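Local coordinates for Tautomerase_3 domain-containing protein (Corynebacterium halotolerans YIM 70093 = DSM 44683, PDB 7M58) that probably catalyses hydrolytic dehalogenation or a related tautomerase reaction, as a member of the cis-3-chloroacrylic acid dehalogenase family of the tautomerase superfamily, at residues A4-A9 / H62-A67; A67-G72 / V102-I107. One frame throughout, in Å; residues are numbered along the deposited sequence.

Contact 1 of 2, residues A4-A9 / H62-A67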
ATOM      1  N   ALA A   4       1.163  -7.484   3.860  1.00 23.03           N
ATOM      2  CA  ALA A   4       2.101  -7.488   2.749  1.00 20.31           C
ATOM      3  C   ALA A   4       3.512  -7.440   3.321  1.00 25.21           C
ATOM      4  O   ALA A   4       3.811  -6.619   4.193  1.00 30.95           O
ATOM      5  CB  ALA A   4       1.837  -6.324   1.800  1.00 16.28           C
ATOM      6  N   VAL A   5       4.355  -8.360   2.875  1.00 23.95           N
ATOM      7  CA  VAL A   5       5.701  -8.538   3.408  1.00 23.61           C
ATOM      8  C   VAL A   5       6.663  -8.270   2.271  1.00 22.92           C
ATOM      9  O   VAL A   5       6.646  -8.983   1.263  1.00 25.09           O
ATOM     10  CB  VAL A   5       5.921  -9.950   3.971  1.00 26.74           C
ATOM     11  CG1 VAL A   5       7.359 -10.105   4.404  1.00 24.27           C
ATOM     12  CG2 VAL A   5       4.926 -10.269   5.108  1.00 23.05           C
ATOM     13  N   SER A   6       7.488  -7.246   2.419  1.00 20.84           N
ATOM     14  CA  SER A   6       8.433  -6.865   1.383  1.00 26.80           C
ATOM     15  C   SER A   6       9.840  -7.209   1.835  1.00 28.40           C
ATOM     16  O   SER A   6      10.239  -6.841   2.951  1.00 28.41           O
ATOM     17  CB  SER A   6       8.341  -5.369   1.076  1.00 26.16           C
ATOM     18  OG  SER A   6       7.109  -5.072   0.454  1.00 31.84           O
ATOM     19  N   SER A   7      10.575  -7.913   0.972  1.00 24.19           N
ATOM     20  CA  SER A   7      11.954  -8.306   1.224  1.00 24.76           C
ATOM     21  C   SER A   7      12.621  -8.594  -0.111  1.00 28.43           C
ATOM     22  O   SER A   7      11.948  -8.874  -1.109  1.00 27.33           O
ATOM     23  CB  SER A   7      12.048  -9.539   2.122  1.00 27.86           C
ATOM     24  OG  SER A   7      11.401 -10.653   1.531  1.00 30.18           O
ATOM     25  N   ARG A   8      13.955  -8.507  -0.116  1.00 33.23           N
ATOM     26  CA  ARG A   8      14.753  -8.933  -1.265  1.00 33.79           C
ATOM     27  C   ARG A   8      14.360 -10.333  -1.703  1.00 30.32           C
ATOM     28  O   ARG A   8      14.326 -11.260  -0.890  1.00 35.45           O
ATOM     29  CB  ARG A   8      16.237  -8.899  -0.902  1.00 38.89           C
ATOM     30  CG  ARG A   8      17.142  -9.551  -1.926  1.00 40.35           C
ATOM     31  CD  ARG A   8      17.609  -8.612  -3.007  1.00 46.15           C
ATOM     32  NE  ARG A   8      18.943  -8.990  -3.490  1.00 51.45           N
ATOM     33  CZ  ARG A   8      19.161  -9.892  -4.447  1.00 50.96           C
ATOM     34  NH1 ARG A   8      18.131 -10.494  -5.043  1.00 41.56           N
ATOM     35  NH2 ARG A   8      20.405 -10.177  -4.821  1.00 49.92           N
ATOM     36  N   ALA A   9      14.018 -10.476  -2.980  1.00 29.29           N
ATOM     37  CA  ALA A   9      13.764 -11.800  -3.530  1.00 33.91           C
ATOM     38  C   ALA A   9      14.898 -12.741  -3.152  1.00 36.36           C
ATOM     39  O   ALA A   9      16.078 -12.443  -3.380  1.00 33.65           O
ATOM     40  CB  ALA A   9      13.612 -11.733  -5.048  1.00 37.95           C
ATOM     41  N   HIS A  62      16.688  -7.376   5.504  1.00 35.94           N
ATOM     42  CA  HIS A  62      15.754  -6.330   5.896  1.00 31.75           C
ATOM     43  C   HIS A  62      14.374  -6.694   5.372  1.00 31.83           C
ATOM     44  O   HIS A  62      14.227  -7.079   4.203  1.00 29.26           O
ATOM     45  CB  HIS A  62      16.179  -4.962   5.362  1.00 29.03           C
ATOM     46  CG  HIS A  62      15.279  -3.856   5.794  1.00 30.95           C
ATOM     47  ND1 HIS A  62      15.407  -3.226   7.014  1.00 33.71           N
ATOM     48  CD2 HIS A  62      14.216  -3.280   5.183  1.00 29.70           C
ATOM     49  CE1 HIS A  62      14.463  -2.309   7.135  1.00 29.96           C
ATOM     50  NE2 HIS A  62      13.729  -2.318   6.037  1.00 30.84           N
ATOM     51  N   VAL A  63      13.367  -6.569   6.234  1.00 26.83           N
ATOM     52  CA  VAL A  63      11.999  -6.928   5.900  1.00 23.45           C
ATOM     53  C   VAL A  63      11.081  -5.793   6.334  1.00 25.43           C
ATOM     54  O   VAL A  63      11.223  -5.255   7.437  1.00 27.21           O
ATOM     55  CB  VAL A  63      11.588  -8.248   6.587  1.00 24.18           C
ATOM     56  CG1 VAL A  63      10.100  -8.505   6.389  1.00 26.09           C
ATOM     57  CG2 VAL A  63      12.406  -9.396   6.071  1.00 24.48           C
ATOM     58  N   TRP A  64      10.138  -5.434   5.474  1.00 22.04           N
ATOM     59  CA  TRP A  64       9.110  -4.460   5.811  1.00 27.58           C
ATOM     60  C   TRP A  64       7.759  -5.155   5.745  1.00 27.52           C
ATOM     61  O   TRP A  64       7.453  -5.819   4.751  1.00 24.19           O
ATOM     62  CB  TRP A  64       9.124  -3.253   4.868  1.00 26.86           C
ATOM     63  CG  TRP A  64       8.058  -2.205   5.180  1.00 26.12           C
ATOM     64  CD1 TRP A  64       7.846  -1.572   6.385  1.00 29.43           C
ATOM     65  CD2 TRP A  64       7.092  -1.666   4.275  1.00 26.23           C
ATOM     66  NE1 TRP A  64       6.808  -0.671   6.275  1.00 30.45           N
ATOM     67  CE2 TRP A  64       6.321  -0.717   4.995  1.00 32.63           C
ATOM     68  CE3 TRP A  64       6.792  -1.897   2.932  1.00 28.71           C
ATOM     69  CZ2 TRP A  64       5.273  -0.001   4.405  1.00 30.55           C
ATOM     70  CZ3 TRP A  64       5.752  -1.188   2.354  1.00 33.32           C
ATOM     71  CH2 TRP A  64       5.003  -0.252   3.092  1.00 31.68           C
ATOM     72  N   ILE A  65       6.975  -5.025   6.813  1.00 25.06           N
ATOM     73  CA  ILE A  65       5.660  -5.644   6.928  1.00 21.71           C
ATOM     74  C   ILE A  65       4.641  -4.512   6.929  1.00 24.86           C
ATOM     75  O   ILE A  65       4.669  -3.660   7.828  1.00 27.32           O
ATOM     76  CB  ILE A  65       5.536  -6.460   8.222  1.00 24.93           C
ATOM     77  CG1 ILE A  65       6.701  -7.433   8.388  1.00 25.78           C
ATOM     78  CG2 ILE A  65       4.225  -7.226   8.241  1.00 23.49           C
ATOM     79  CD1 ILE A  65       6.490  -8.740   7.759  1.00 31.45           C
ATOM     80  N   HIS A  66       3.730  -4.510   5.955  1.00 20.09           N
ATOM     81  CA  HIS A  66       2.613  -3.567   5.918  1.00 21.82           C
ATOM     82  C   HIS A  66       1.312  -4.316   6.136  1.00 27.55           C
ATOM     83  O   HIS A  66       0.965  -5.199   5.347  1.00 29.60           O
ATOM     84  CB  HIS A  66       2.515  -2.803   4.603  1.00 20.14           C
ATOM     85  CG  HIS A  66       1.380  -1.822   4.589  1.00 27.06           C
ATOM     86  ND1 HIS A  66       1.532  -0.487   4.902  1.00 34.30           N
ATOM     87  CD2 HIS A  66       0.058  -2.001   4.356  1.00 27.98           C
ATOM     88  CE1 HIS A  66       0.359   0.117   4.830  1.00 31.45           C
ATOM     89  NE2 HIS A  66      -0.551  -0.781   4.501  1.00 30.28           N
ATOM     90  N   ALA A  67       0.572  -3.934   7.165  1.00 25.48           N
ATOM     91  CA  ALA A  67      -0.650  -4.630   7.535  1.00 24.82           C
ATOM     92  C   ALA A  67      -1.843  -3.700   7.388  1.00 28.01           C
ATOM     93  O   ALA A  67      -1.830  -2.598   7.932  1.00 32.15           O
ATOM     94  CB  ALA A  67      -0.542  -5.130   8.973  1.00 23.01           C
TER
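Val5 and Ile65 face each other as a non-hydrogen-bonded antiparallel pair, and their side chains lie next to each other, pointing the same way. The evidence is atomic: Ile65 CD1 touches both methyls of Val5, 3.4 Å from Val5 CG2 and 3.7 Å from Val5 CG1. Ile65 CG1 stands anti to its carbonyl carbon, beside the backbone N (chi1 -51°), and the second torsion then turns CD1 toward the valine. The other partner of Val5 CG1 is Val63 CG1, at 3.7 Å, where the two valine side chains cross obliquely. This apolar row is the tight part of the contact. Leu11 and Leu93 pack on Val63, and Phe43 of strand 40-46 touches Val5.

The opposite face, carrying Ala4, Ser6, Trp64 and His66, is looser and more polar. Ser6 OG approaches the Trp64 ring obliquely, no nearer than 4.0 Å from Trp64 CE3, while His66 CB lies over one face of the indole, offset toward its rim. Tyr103 meets the indole edge-to-face, and Gln40 of the second subunit packs against it. Ala4 and His66 are partly exposed.

Two hydrogen-bonded pairs join the strands, whose axes run at 165°. Ser6 N reaches Trp64 O at 2.7 Å with an N-H...O angle of 179°, and Trp64 N returns to Ser6 O at 2.9 Å. Ala4 and His66 exchange a second such pair, with Ala4 N to His66 O at 2.7 Å. Straight backbone bonds therefore fix the register, while Val5, Val63 and Ile65 give one face its branched aliphatic groups and the other carries a hydroxyl, an indole and an imidazole, of which Trp64 and His66 pack against the second subunit.

Contact 2 of 2, residues A67-G72 / V102-I107; sequences ADIRSG and VYVNEI. With SO4 (sulfate ion), chain D.
Asp68 OD1 accepts a hydrogen bond from Asn105 ND2 at 3.3 Å; the bond is long but straight, with an angle of 170° at the hydrogen. The oxygen lies in the amide plane of Asn105, whereas the carboxylate plane is turned 82° from the amide plane. On the other face, Ile69 CD1 packs at 3.7 Å on Val104 CG1, and the methylenes Ile69 CG1 and Glu106 CG lie 4.0 Å apart.

Beneath these side chains the backbone makes an alternating parallel pattern. Ile69 N donates to Asn105 O at 3.0 Å, and Ile69 O receives Ile107 N; two residues earlier, Ala67 N donates to Tyr103 O and Ala67 O accepts from Asn105 N. At the far end Ser71 N reaches Ile107 O at 2.8 Å, but from above the carbonyl plane, 59° out of it, as the first segment leaves its strand.

Farther out, Arg70 turns away from the second strand and holds a sulfate, probably from the crystallisation liquor. Its backbone N donates to sulfate O1 at 2.9 Å, and the guanidinium presents its edge; NE is modelled very close to sulfate O3, a distance too short to weigh, and the NH2 bonds are weak. His28 and Arg73 also bind the anion, while Glu125 forms a salt bridge with Arg70. Asn105 ND2 is held more strongly by Asn105 of the third subunit, and the Glu106 carboxylate pairs with Lys78, which places both polar ends in wider networks.

Neighbouring parallel strands joined through helix 75-92 form a beta-alpha-beta unit, the building block of the tautomerase superfamily fold, here set at a trimer interface.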
ATOM      1  N   ALA A  67       0.572  -3.934   7.165  1.00 25.48           N
ATOM      2  CA  ALA A  67      -0.650  -4.630   7.535  1.00 24.82           C
ATOM      3  C   ALA A  67      -1.843  -3.700   7.388  1.00 28.01           C
ATOM      4  O   ALA A  67      -1.830  -2.598   7.932  1.00 32.15           O
ATOM      5  CB  ALA A  67      -0.542  -5.130   8.973  1.00 23.01           C
ATOM      6  N   ASP A  68      -2.887  -4.147   6.699  1.00 29.58           N
ATOM      7  CA  ASP A  68      -4.146  -3.409   6.664  1.00 28.83           C
ATOM      8  C   ASP A  68      -5.119  -4.133   7.595  1.00 30.54           C
ATOM      9  O   ASP A  68      -5.460  -5.296   7.364  1.00 31.47           O
ATOM     10  CB  ASP A  68      -4.720  -3.301   5.245  1.00 28.53           C
ATOM     11  CG  ASP A  68      -3.913  -2.353   4.308  1.00 40.06           C
ATOM     12  OD1 ASP A  68      -3.962  -1.112   4.483  1.00 36.92           O
ATOM     13  OD2 ASP A  68      -3.259  -2.848   3.353  1.00 46.02           O
ATOM     14  N   ILE A  69      -5.534  -3.457   8.667  1.00 28.66           N
ATOM     15  CA  ILE A  69      -6.441  -4.011   9.664  1.00 28.43           C
ATOM     16  C   ILE A  69      -7.627  -3.063   9.833  1.00 28.96           C
ATOM     17  O   ILE A  69      -7.576  -1.879   9.481  1.00 28.13           O
ATOM     18  CB  ILE A  69      -5.765  -4.253  11.027  1.00 33.57           C
ATOM     19  CG1 ILE A  69      -5.526  -2.914  11.739  1.00 26.76           C
ATOM     20  CG2 ILE A  69      -4.477  -5.070  10.868  1.00 26.26           C
ATOM     21  CD1 ILE A  69      -5.200  -3.085  13.191  1.00 23.93           C
ATOM     22  N   ARG A  70      -8.705  -3.595  10.386  1.00 31.02           N
ATOM     23  CA  ARG A  70      -9.889  -2.788  10.643  1.00 30.57           C
ATOM     24  C   ARG A  70      -9.649  -1.782  11.762  1.00 29.70           C
ATOM     25  O   ARG A  70      -8.968  -2.068  12.752  1.00 28.87           O
ATOM     26  CB  ARG A  70     -11.057  -3.696  11.007  1.00 28.51           C
ATOM     27  CG  ARG A  70     -11.784  -4.194   9.812  1.00 25.54           C
ATOM     28  CD  ARG A  70     -12.754  -5.298  10.137  1.00 32.00           C
ATOM     29  NE  ARG A  70     -12.081  -6.423  10.777  1.00 33.83           N
ATOM     30  CZ  ARG A  70     -12.707  -7.381  11.453  1.00 32.20           C
ATOM     31  NH1 ARG A  70     -14.026  -7.360  11.565  1.00 31.04           N
ATOM     32  NH2 ARG A  70     -12.009  -8.353  12.025  1.00 32.88           N
ATOM     33  N   SER A  71     -10.202  -0.585  11.594  1.00 29.34           N
ATOM     34  CA  SER A  71     -10.203   0.363  12.697  1.00 33.86           C
ATOM     35  C   SER A  71     -11.226  -0.059  13.754  1.00 33.11           C
ATOM     36  O   SER A  71     -12.128  -0.869  13.499  1.00 28.67           O
ATOM     37  CB  SER A  71     -10.463   1.781  12.188  1.00 31.92           C
ATOM     38  OG  SER A  71     -11.362   1.761  11.107  1.00 35.97           O
ATOM     39  N   GLY A  72     -11.042   0.459  14.975  1.00 29.27           N
ATOM     40  CA  GLY A  72     -11.918   0.156  16.094  1.00 29.91           C
ATOM     41  C   GLY A  72     -11.310  -0.733  17.158  1.00 34.73           C
ATOM     42  O   GLY A  72     -11.992  -1.054  18.142  1.00 37.69           O
ATOM     43  N   VAL A 102       7.520  -2.817  10.835  1.00 22.75           N
ATOM     44  CA  VAL A 102       6.092  -3.119  10.726  1.00 28.31           C
ATOM     45  C   VAL A 102       5.286  -1.819  10.771  1.00 32.14           C
ATOM     46  O   VAL A 102       5.487  -0.985  11.664  1.00 28.52           O
ATOM     47  CB  VAL A 102       5.625  -4.074  11.848  1.00 31.67           C
ATOM     48  CG1 VAL A 102       4.248  -4.636  11.539  1.00 27.80           C
ATOM     49  CG2 VAL A 102       6.633  -5.194  12.058  1.00 25.97           C
ATOM     50  N   TYR A 103       4.371  -1.652   9.809  1.00 31.59           N
ATOM     51  CA  TYR A 103       3.423  -0.544   9.767  1.00 25.33           C
ATOM     52  C   TYR A 103       2.001  -1.085   9.805  1.00 25.32           C
ATOM     53  O   TYR A 103       1.665  -2.043   9.098  1.00 26.77           O
ATOM     54  CB  TYR A 103       3.542   0.278   8.501  1.00 28.56           C
ATOM     55  CG  TYR A 103       4.738   1.160   8.361  1.00 32.09           C
ATOM     56  CD1 TYR A 103       5.836   1.031   9.186  1.00 28.91           C
ATOM     57  CD2 TYR A 103       4.783   2.097   7.348  1.00 33.93           C
ATOM     58  CE1 TYR A 103       6.932   1.832   9.023  1.00 26.51           C
ATOM     59  CE2 TYR A 103       5.859   2.898   7.175  1.00 33.71           C
ATOM     60  CZ  TYR A 103       6.936   2.772   8.017  1.00 35.26           C
ATOM     61  OH  TYR A 103       8.020   3.603   7.824  1.00 38.82           O
ATOM     62  N   VAL A 104       1.142  -0.437  10.571  1.00 24.39           N
ATOM     63  CA  VAL A 104      -0.264  -0.822  10.649  1.00 29.46           C
ATOM     64  C   VAL A 104      -1.123   0.323  10.137  1.00 25.34           C
ATOM     65  O   VAL A 104      -1.148   1.411  10.739  1.00 25.35           O
ATOM     66  CB  VAL A 104      -0.656  -1.234  12.074  1.00 26.12           C
ATOM     67  CG1 VAL A 104      -2.170  -1.220  12.256  1.00 30.91           C
ATOM     68  CG2 VAL A 104      -0.116  -2.611  12.351  1.00 25.88           C
ATOM     69  N   ASN A 105      -1.819   0.128   9.026  1.00 22.31           N
ATOM     70  CA  ASN A 105      -2.801   1.077   8.530  1.00 27.50           C
ATOM     71  C   ASN A 105      -4.167   0.530   8.901  1.00 26.09           C
ATOM     72  O   ASN A 105      -4.421  -0.665   8.742  1.00 27.87           O
ATOM     73  CB  ASN A 105      -2.695   1.289   7.009  1.00 26.87           C
ATOM     74  CG  ASN A 105      -3.678   2.351   6.470  1.00 32.27           C
ATOM     75  OD1 ASN A 105      -3.729   3.472   6.965  1.00 34.61           O
ATOM     76  ND2 ASN A 105      -4.469   1.982   5.460  1.00 34.93           N
ATOM     77  N   GLU A 106      -5.041   1.391   9.395  1.00 26.25           N
ATOM     78  CA  GLU A 106      -6.327   0.974   9.934  1.00 28.57           C
ATOM     79  C   GLU A 106      -7.424   1.406   8.990  1.00 29.52           C
ATOM     80  O   GLU A 106      -7.470   2.567   8.572  1.00 32.68           O
ATOM     81  CB  GLU A 106      -6.589   1.596  11.290  1.00 25.99           C
ATOM     82  CG  GLU A 106      -5.808   1.000  12.382  1.00 30.67           C
ATOM     83  CD  GLU A 106      -6.048   1.746  13.663  1.00 36.38           C
ATOM     84  OE1 GLU A 106      -7.128   1.554  14.277  1.00 32.71           O
ATOM     85  OE2 GLU A 106      -5.146   2.551  14.030  1.00 33.78           O
ATOM     86  N   ILE A 107      -8.295   0.488   8.618  1.00 30.33           N
ATOM     87  CA  ILE A 107      -9.269   1.005   7.684  1.00 29.63           C
ATOM     88  C   ILE A 107     -10.633   0.511   8.187  1.00 30.34           C
ATOM     89  O   ILE A 107     -10.693  -0.551   8.817  1.00 30.14           O
ATOM     90  CB  ILE A 107      -8.872   0.631   6.253  1.00 32.28           C
ATOM     91  CG1 ILE A 107      -9.270   1.888   5.486  1.00 41.99           C
ATOM     92  CG2 ILE A 107      -9.747  -0.465   5.642  1.00 28.57           C
ATOM     93  CD1 ILE A 107      -8.723   1.961   4.247  1.00 44.15           C
TER
HETATM   94  S   SO4 D 201      -8.763  -7.094  11.280  1.00 32.45           S
HETATM   95  O1  SO4 D 201      -9.004  -5.855  12.138  1.00 34.12           O
HETATM   96  O2  SO4 D 201      -7.400  -7.015  10.664  1.00 33.73           O
HETATM   97  O3  SO4 D 201      -9.811  -7.216  10.191  1.00 39.24           O
HETATM   98  O4  SO4 D 201      -8.685  -8.349  12.119  1.00 31.01           O

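In the fold
From the N terminus, strand 2-8 leads into helix 14-31 and strand 40-46, and the chain returns through 51-53 and 56-57 before contact 1 closes this long excursion by pairing 4-9 with 62-67. Contact 2 opens where contact 1 ends, at the shared Ala67, and closes a shorter excursion through helix 75-92. The two closures therefore follow in series, neither enclosing nor crossing the other. Strand 63-70 serves both, with its antiparallel neighbour 2-8 on one side and its parallel neighbour 100-107 on the other. The two contacts touch where Ile65 O and Tyr103 N, 2.8 Å apart, probably form a hydrogen bond, and both reach the second subunit.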